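Polyprenyl synthetase (Zymomonas mobilis subsp. mobilis, PDB 4KKM) probably condenses isopentenyl diphosphate with allylic diphosphates into longer prenyl diphosphates, as metal-dependent FPP/GGPP synthases do. Local coordinates at residues 101-113 against 124-138. Numbering follows the deposited sequence.
Sequences HVYSLIHDDMPCM and TVHKAFDDASAVLSG. With CA (calcium ion), chain D.
The helical turns 101-109 and 131-138 run antiparallel, their axes 8.6 Å apart at 154°, and come closest where Y103 CA lies 4.2 Å from G138 CA. I106 fits as a knob into the hole formed by V125, A134, S137 and G138. Its CG2, anti to the backbone N (CG1 at chi1 -60°), rests 3.8 Å from A134 CB, while CD1 touches S137 OG. H107 turns its ring edge to helix 131-138: NE2 donates to V135 O at 2.8 Å with an N-H...O angle of 164°, in the carbonyl plane and on a lone pair. At the other ring nitrogen, ND1 bonds D139 of the second subunit, so the imidazole is gripped from both nitrogens at the dimer interface. A leucine in its place would probably leave V135 O and that aspartate without these partners. In the all-helical isoprenoid synthase fold, the first aspartate-rich motif begins at the C-terminal end of helix 87-109 and runs on into the loop beyond it; here D108 OD1 binds calcium at 2.4 Å, D114 completing the protein side of the site. Beyond the metal ligand the chain turns under H126. M110 CA and P111 CD cover one face of that imidazole, CD 3.8 Å from the ring centroid, and K127 CG lies over the opposite face; H126 NE2 itself bonds D116 O. M110 SD packs against both A134 CB and V135 CG2, 3.7 Å from the latter. A water links D109 OD2 to V125 N, beside the T124 methyl that packs against the same carboxylate.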
ATOM      1  N   HIS B 101      -9.952   2.779   1.280  1.00 21.52           N
ATOM      2  CA  HIS B 101     -10.778   3.971   1.432  1.00 20.23           C
ATOM      3  C   HIS B 101     -10.411   4.727   2.709  1.00 26.07           C
ATOM      4  O   HIS B 101     -10.202   5.940   2.687  1.00 23.13           O
ATOM      5  CB  HIS B 101     -12.260   3.586   1.447  1.00 23.89           C
ATOM      6  CG  HIS B 101     -13.181   4.733   1.717  1.00 25.59           C
ATOM      7  ND1 HIS B 101     -13.235   5.857   0.920  1.00 24.17           N
ATOM      8  CD2 HIS B 101     -14.098   4.933   2.700  1.00 23.31           C
ATOM      9  CE1 HIS B 101     -14.138   6.696   1.395  1.00 28.78           C
ATOM     10  NE2 HIS B 101     -14.674   6.155   2.478  1.00 28.69           N
ATOM     11  N   VAL B 102     -10.325   4.002   3.819  1.00 22.94           N
ATOM     12  CA  VAL B 102     -10.043   4.631   5.106  1.00 20.22           C
ATOM     13  C   VAL B 102      -8.646   5.255   5.121  1.00 22.68           C
ATOM     14  O   VAL B 102      -8.484   6.395   5.553  1.00 25.62           O
ATOM     15  CB  VAL B 102     -10.226   3.644   6.274  1.00 22.07           C
ATOM     16  CG1 VAL B 102      -9.606   4.197   7.568  1.00 23.18           C
ATOM     17  CG2 VAL B 102     -11.708   3.329   6.458  1.00 20.39           C
ATOM     18  N   TYR B 103      -7.640   4.529   4.637  1.00 20.20           N
ATOM     19  CA  TYR B 103      -6.293   5.104   4.600  1.00 23.33           C
ATOM     20  C   TYR B 103      -6.308   6.381   3.750  1.00 24.81           C
ATOM     21  O   TYR B 103      -5.649   7.364   4.087  1.00 23.57           O
ATOM     22  CB  TYR B 103      -5.216   4.092   4.128  1.00 21.06           C
ATOM     23  CG  TYR B 103      -4.595   4.421   2.768  1.00 24.09           C
ATOM     24  CD1 TYR B 103      -3.684   5.467   2.630  1.00 24.59           C
ATOM     25  CD2 TYR B 103      -4.916   3.681   1.630  1.00 21.42           C
ATOM     26  CE1 TYR B 103      -3.138   5.796   1.398  1.00 24.13           C
ATOM     27  CE2 TYR B 103      -4.356   3.997   0.379  1.00 19.97           C
ATOM     28  CZ  TYR B 103      -3.464   5.062   0.280  1.00 24.40           C
ATOM     29  OH  TYR B 103      -2.894   5.414  -0.928  1.00 23.51           O
ATOM     30  N   SER B 104      -7.069   6.375   2.658  1.00 21.81           N
ATOM     31  CA  SER B 104      -7.093   7.536   1.771  1.00 24.81           C
ATOM     32  C   SER B 104      -7.654   8.772   2.467  1.00 23.34           C
ATOM     33  O   SER B 104      -7.194   9.885   2.229  1.00 28.89           O
ATOM     34  CB  SER B 104      -7.888   7.254   0.493  1.00 26.21           C
ATOM     35  OG  SER B 104      -9.287   7.349   0.718  1.00 26.97           O
ATOM     36  N   LEU B 105      -8.651   8.564   3.321  1.00 23.26           N
ATOM     37  CA  LEU B 105      -9.241   9.653   4.102  1.00 27.21           C
ATOM     38  C   LEU B 105      -8.248  10.174   5.135  1.00 26.26           C
ATOM     39  O   LEU B 105      -8.136  11.380   5.352  1.00 25.54           O
ATOM     40  CB  LEU B 105     -10.504   9.172   4.819  1.00 28.50           C
ATOM     41  CG  LEU B 105     -11.700   8.734   3.965  1.00 32.17           C
ATOM     42  CD1 LEU B 105     -12.779   8.162   4.870  1.00 31.73           C
ATOM     43  CD2 LEU B 105     -12.240   9.901   3.131  1.00 38.97           C
ATOM     44  N   ILE B 106      -7.529   9.258   5.774  1.00 23.41           N
ATOM     45  CA  ILE B 106      -6.527   9.656   6.764  1.00 26.25           C
ATOM     46  C   ILE B 106      -5.484  10.571   6.136  1.00 29.00           C
ATOM     47  O   ILE B 106      -5.169  11.642   6.666  1.00 28.70           O
ATOM     48  CB  ILE B 106      -5.793   8.443   7.364  1.00 23.06           C
ATOM     49  CG1 ILE B 106      -6.769   7.493   8.060  1.00 26.10           C
ATOM     50  CG2 ILE B 106      -4.709   8.910   8.347  1.00 28.78           C
ATOM     51  CD1 ILE B 106      -6.066   6.255   8.622  1.00 26.78           C
ATOM     52  N   HIS B 107      -4.955  10.152   4.993  1.00 25.00           N
ATOM     53  CA  HIS B 107      -3.948  10.953   4.316  1.00 28.23           C
ATOM     54  C   HIS B 107      -4.532  12.238   3.711  1.00 34.67           C
ATOM     55  O   HIS B 107      -3.853  13.257   3.642  1.00 35.74           O
ATOM     56  CB  HIS B 107      -3.203  10.119   3.271  1.00 26.49           C
ATOM     57  CG  HIS B 107      -2.186   9.183   3.865  1.00 25.09           C
ATOM     58  ND1 HIS B 107      -1.294   8.472   3.091  1.00 24.18           N
ATOM     59  CD2 HIS B 107      -1.909   8.870   5.151  1.00 24.16           C
ATOM     60  CE1 HIS B 107      -0.517   7.744   3.881  1.00 28.39           C
ATOM     61  NE2 HIS B 107      -0.863   7.970   5.135  1.00 25.32           N
ATOM     62  N   ASP B 108      -5.795  12.193   3.299  1.00 34.20           N
ATOM     63  CA  ASP B 108      -6.437  13.368   2.709  1.00 34.30           C
ATOM     64  C   ASP B 108      -6.743  14.460   3.739  1.00 40.92           C
ATOM     65  O   ASP B 108      -6.744  15.644   3.414  1.00 47.11           O
ATOM     66  CB  ASP B 108      -7.721  12.971   1.975  1.00 28.63           C
ATOM     67  CG  ASP B 108      -8.305  14.111   1.157  1.00 43.11           C
ATOM     68  OD1 ASP B 108      -7.670  14.516   0.158  1.00 45.50           O
ATOM     69  OD2 ASP B 108      -9.398  14.598   1.516  1.00 47.75           O
ATOM     70  N   ASP B 109      -7.011  14.060   4.978  1.00 43.94           N
ATOM     71  CA  ASP B 109      -7.391  15.012   6.018  1.00 49.38           C
ATOM     72  C   ASP B 109      -6.205  15.810   6.555  1.00 54.00           C
ATOM     73  O   ASP B 109      -6.391  16.876   7.138  1.00 49.30           O
ATOM     74  CB  ASP B 109      -8.102  14.301   7.176  1.00 53.24           C
ATOM     75  CG  ASP B 109      -9.488  13.803   6.795  1.00 58.08           C
ATOM     76  OD1 ASP B 109     -10.102  14.400   5.883  1.00 60.23           O
ATOM     77  OD2 ASP B 109      -9.962  12.821   7.409  1.00 53.08           O
ATOM     78  N   MET B 110      -4.996  15.291   6.350  1.00 52.34           N
ATOM     79  CA  MET B 110      -3.778  15.885   6.913  1.00 52.68           C
ATOM     80  C   MET B 110      -3.575  17.344   6.470  1.00 59.54           C
ATOM     81  O   MET B 110      -4.080  17.747   5.416  1.00 56.98           O
ATOM     82  CB  MET B 110      -2.559  15.013   6.576  1.00 45.99           C
ATOM     83  CG  MET B 110      -2.658  13.607   7.157  1.00 36.74           C
ATOM     84  SD  MET B 110      -1.203  12.539   6.954  1.00 43.74           S
ATOM     85  CE  MET B 110      -0.765  12.855   5.240  1.00 44.34           C
ATOM     86  N   PRO B 111      -2.864  18.144   7.295  1.00 60.90           N
ATOM     87  CA  PRO B 111      -2.608  19.567   7.021  1.00 72.20           C
ATOM     88  C   PRO B 111      -2.016  19.820   5.638  1.00 81.36           C
ATOM     89  O   PRO B 111      -2.303  20.851   5.023  1.00 83.05           O
ATOM     90  CB  PRO B 111      -1.582  19.944   8.095  1.00 67.26           C
ATOM     91  CG  PRO B 111      -1.898  19.047   9.227  1.00 61.57           C
ATOM     92  CD  PRO B 111      -2.322  17.742   8.606  1.00 57.13           C
ATOM     93  N   CYS B 112      -1.194  18.887   5.166  1.00 85.66           N
ATOM     94  CA  CYS B 112      -0.592  18.984   3.843  1.00 91.32           C
ATOM     95  C   CYS B 112      -1.669  18.987   2.765  1.00 94.21           C
ATOM     96  O   CYS B 112      -1.505  19.596   1.709  1.00 94.74           O
ATOM     97  CB  CYS B 112       0.373  17.818   3.606  1.00 89.36           C
ATOM     98  SG  CYS B 112       0.583  16.726   5.032  1.00 84.78           S
ATOM     99  N   MET B 113      -2.779  18.312   3.042  1.00 95.14           N
ATOM    100  CA  MET B 113      -3.836  18.163   2.054  1.00 97.51           C
ATOM    101  C   MET B 113      -5.026  19.082   2.342  1.00101.02           C
ATOM    102  O   MET B 113      -4.965  20.280   2.072  1.00103.47           O
ATOM    103  CB  MET B 113      -4.266  16.699   1.972  1.00 94.78           C
ATOM    104  CG  MET B 113      -3.103  15.715   2.025  1.00 92.55           C
ATOM    105  SD  MET B 113      -2.472  15.230   0.408  1.00 68.51           S
ATOM    106  CE  MET B 113      -3.984  14.709  -0.401  1.00 91.47           C
ATOM    107  N   THR B 124     -10.303  14.095  13.127  1.00 52.58           N
ATOM    108  CA  THR B 124      -9.445  13.308  12.258  1.00 49.83           C
ATOM    109  C   THR B 124      -8.263  12.719  13.023  1.00 47.09           C
ATOM    110  O   THR B 124      -7.969  13.129  14.147  1.00 46.10           O
ATOM    111  CB  THR B 124      -8.949  14.153  11.084  1.00 53.72           C
ATOM    112  OG1 THR B 124      -8.336  15.346  11.590  1.00 54.39           O
ATOM    113  CG2 THR B 124     -10.124  14.530  10.179  1.00 55.44           C
ATOM    114  N   VAL B 125      -7.590  11.753  12.407  1.00 40.98           N
ATOM    115  CA  VAL B 125      -6.499  11.042  13.067  1.00 33.53           C
ATOM    116  C   VAL B 125      -5.368  11.977  13.502  1.00 38.29           C
ATOM    117  O   VAL B 125      -4.872  11.878  14.626  1.00 40.10           O
ATOM    118  CB  VAL B 125      -5.954   9.902  12.178  1.00 31.64           C
ATOM    119  CG1 VAL B 125      -4.672   9.292  12.781  1.00 31.34           C
ATOM    120  CG2 VAL B 125      -7.033   8.850  11.982  1.00 33.92           C
ATOM    121  N   HIS B 126      -4.978  12.902  12.628  1.00 34.92           N
ATOM    122  CA  HIS B 126      -3.885  13.811  12.959  1.00 41.55           C
ATOM    123  C   HIS B 126      -4.256  14.740  14.117  1.00 43.79           C
ATOM    124  O   HIS B 126      -3.383  15.262  14.802  1.00 46.04           O
ATOM    125  CB  HIS B 126      -3.399  14.599  11.734  1.00 49.80           C
ATOM    126  CG  HIS B 126      -4.399  15.569  11.190  1.00 56.62           C
ATOM    127  ND1 HIS B 126      -4.317  16.930  11.409  1.00 57.58           N
ATOM    128  CD2 HIS B 126      -5.499  15.383  10.421  1.00 57.76           C
ATOM    129  CE1 HIS B 126      -5.322  17.534  10.807  1.00 60.02           C
ATOM    130  NE2 HIS B 126      -6.056  16.617  10.199  1.00 60.25           N
ATOM    131  N   LYS B 127      -5.553  14.921  14.345  1.00 45.63           N
ATOM    132  CA  LYS B 127      -6.021  15.743  15.458  1.00 49.21           C
ATOM    133  C   LYS B 127      -6.120  14.947  16.762  1.00 49.39           C
ATOM    134  O   LYS B 127      -5.632  15.383  17.804  1.00 47.16           O
ATOM    135  CB  LYS B 127      -7.367  16.389  15.123  1.00 51.16           C
ATOM    136  CG  LYS B 127      -7.307  17.341  13.944  1.00 58.92           C
ATOM    137  CD  LYS B 127      -6.302  18.467  14.178  1.00 64.74           C
ATOM    138  CE  LYS B 127      -6.927  19.651  14.908  1.00 71.52           C
ATOM    139  NZ  LYS B 127      -7.327  19.344  16.310  1.00 73.51           N
ATOM    140  N   ALA B 128      -6.757  13.781  16.701  1.00 47.71           N
ATOM    141  CA  ALA B 128      -6.894  12.926  17.878  1.00 50.99           C
ATOM    142  C   ALA B 128      -5.541  12.350  18.290  1.00 49.50           C
ATOM    143  O   ALA B 128      -5.289  12.091  19.467  1.00 49.50           O
ATOM    144  CB  ALA B 128      -7.890  11.803  17.604  1.00 50.25           C
ATOM    145  N   PHE B 129      -4.669  12.156  17.309  1.00 44.42           N
ATOM    146  CA  PHE B 129      -3.341  11.613  17.570  1.00 42.25           C
ATOM    147  C   PHE B 129      -2.281  12.671  17.271  1.00 39.36           C
ATOM    148  O   PHE B 129      -2.045  13.560  18.087  1.00 40.90           O
ATOM    149  CB  PHE B 129      -3.124  10.324  16.761  1.00 38.49           C
ATOM    150  CG  PHE B 129      -3.986   9.173  17.224  1.00 38.11           C
ATOM    151  CD1 PHE B 129      -5.327   9.097  16.855  1.00 41.71           C
ATOM    152  CD2 PHE B 129      -3.467   8.182  18.046  1.00 37.35           C
ATOM    153  CE1 PHE B 129      -6.136   8.054  17.293  1.00 34.12           C
ATOM    154  CE2 PHE B 129      -4.264   7.131  18.482  1.00 37.76           C
ATOM    155  CZ  PHE B 129      -5.607   7.069  18.107  1.00 34.31           C
ATOM    156  N   ASP B 130      -1.661  12.576  16.100  1.00 34.42           N
ATOM    157  CA  ASP B 130      -0.705  13.574  15.627  1.00 38.38           C
ATOM    158  C   ASP B 130      -0.428  13.316  14.149  1.00 31.90           C
ATOM    159  O   ASP B 130      -0.876  12.311  13.607  1.00 30.57           O
ATOM    160  CB  ASP B 130       0.590  13.531  16.435  1.00 35.21           C
ATOM    161  CG  ASP B 130       1.108  12.119  16.626  1.00 40.75           C
ATOM    162  OD1 ASP B 130       1.541  11.505  15.630  1.00 35.61           O
ATOM    163  OD2 ASP B 130       1.085  11.626  17.774  1.00 45.60           O
ATOM    164  N   ASP B 131       0.304  14.223  13.506  1.00 31.67           N
ATOM    165  CA  ASP B 131       0.532  14.138  12.064  1.00 33.37           C
ATOM    166  C   ASP B 131       1.277  12.862  11.681  1.00 29.42           C
ATOM    167  O   ASP B 131       0.896  12.166  10.738  1.00 29.95           O
ATOM    168  CB  ASP B 131       1.295  15.366  11.555  1.00 36.68           C
ATOM    169  CG  ASP B 131       0.488  16.652  11.676  1.00 44.92           C
ATOM    170  OD1 ASP B 131      -0.746  16.568  11.841  1.00 47.85           O
ATOM    171  OD2 ASP B 131       1.089  17.744  11.599  1.00 47.77           O
ATOM    172  N   ALA B 132       2.335  12.546  12.417  1.00 28.83           N
ATOM    173  CA  ALA B 132       3.117  11.354  12.101  1.00 28.54           C
ATOM    174  C   ALA B 132       2.284  10.080  12.212  1.00 26.22           C
ATOM    175  O   ALA B 132       2.405   9.167  11.390  1.00 24.33           O
ATOM    176  CB  ALA B 132       4.342  11.277  12.998  1.00 33.00           C
ATOM    177  N   SER B 133       1.434  10.016  13.231  1.00 27.39           N
ATOM    178  CA  SER B 133       0.584   8.850  13.413  1.00 24.58           C
ATOM    179  C   SER B 133      -0.421   8.709  12.269  1.00 23.77           C
ATOM    180  O   SER B 133      -0.801   7.602  11.905  1.00 25.08           O
ATOM    181  CB  SER B 133      -0.142   8.917  14.759  1.00 28.08           C
ATOM    182  OG  SER B 133       0.777   8.809  15.837  1.00 27.84           O
ATOM    183  N   ALA B 134      -0.866   9.831  11.717  1.00 24.85           N
ATOM    184  CA  ALA B 134      -1.781   9.786  10.583  1.00 24.59           C
ATOM    185  C   ALA B 134      -1.066   9.254   9.347  1.00 25.17           C
ATOM    186  O   ALA B 134      -1.613   8.447   8.605  1.00 24.04           O
ATOM    187  CB  ALA B 134      -2.382  11.164  10.313  1.00 25.57           C
ATOM    188  N   VAL B 135       0.158   9.712   9.120  1.00 23.94           N
ATOM    189  CA  VAL B 135       0.936   9.203   7.994  1.00 25.95           C
ATOM    190  C   VAL B 135       1.091   7.678   8.100  1.00 24.04           C
ATOM    191  O   VAL B 135       0.769   6.946   7.165  1.00 25.07           O
ATOM    192  CB  VAL B 135       2.326   9.865   7.919  1.00 28.98           C
ATOM    193  CG1 VAL B 135       3.179   9.204   6.838  1.00 33.17           C
ATOM    194  CG2 VAL B 135       2.191  11.370   7.674  1.00 29.64           C
ATOM    195  N   LEU B 136       1.558   7.213   9.258  1.00 27.27           N
ATOM    196  CA  LEU B 136       1.859   5.793   9.465  1.00 24.87           C
ATOM    197  C   LEU B 136       0.623   4.897   9.504  1.00 21.47           C
ATOM    198  O   LEU B 136       0.620   3.814   8.913  1.00 20.78           O
ATOM    199  CB  LEU B 136       2.687   5.597  10.741  1.00 21.18           C
ATOM    200  CG  LEU B 136       4.097   6.204  10.720  1.00 23.46           C
ATOM    201  CD1 LEU B 136       4.858   5.861  11.996  1.00 24.40           C
ATOM    202  CD2 LEU B 136       4.880   5.745   9.488  1.00 22.40           C
ATOM    203  N   SER B 137      -0.425   5.331  10.196  1.00 22.13           N
ATOM    204  CA  SER B 137      -1.640   4.516  10.261  1.00 21.09           C
ATOM    205  C   SER B 137      -2.231   4.316   8.867  1.00 22.46           C
ATOM    206  O   SER B 137      -2.715   3.228   8.533  1.00 21.39           O
ATOM    207  CB  SER B 137      -2.675   5.128  11.221  1.00 21.44           C
ATOM    208  OG  SER B 137      -3.053   6.441  10.819  1.00 25.39           O
ATOM    209  N   GLY B 138      -2.191   5.362   8.047  1.00 22.58           N
ATOM    210  CA  GLY B 138      -2.622   5.227   6.664  1.00 21.59           C
ATOM    211  C   GLY B 138      -1.719   4.267   5.903  1.00 18.46           C
ATOM    212  O   GLY B 138      -2.187   3.389   5.175  1.00 19.87           O
TER
HETATM  213 CA    CA D 302      -8.435  16.547  -0.962  1.00 69.93          CA
HETATM  214  O   HOH W   1      -5.806  12.471   9.274  1.00 32.23           O
HETATM  215  O   HOH W   2      -8.461  11.201   9.623  1.00 44.43           O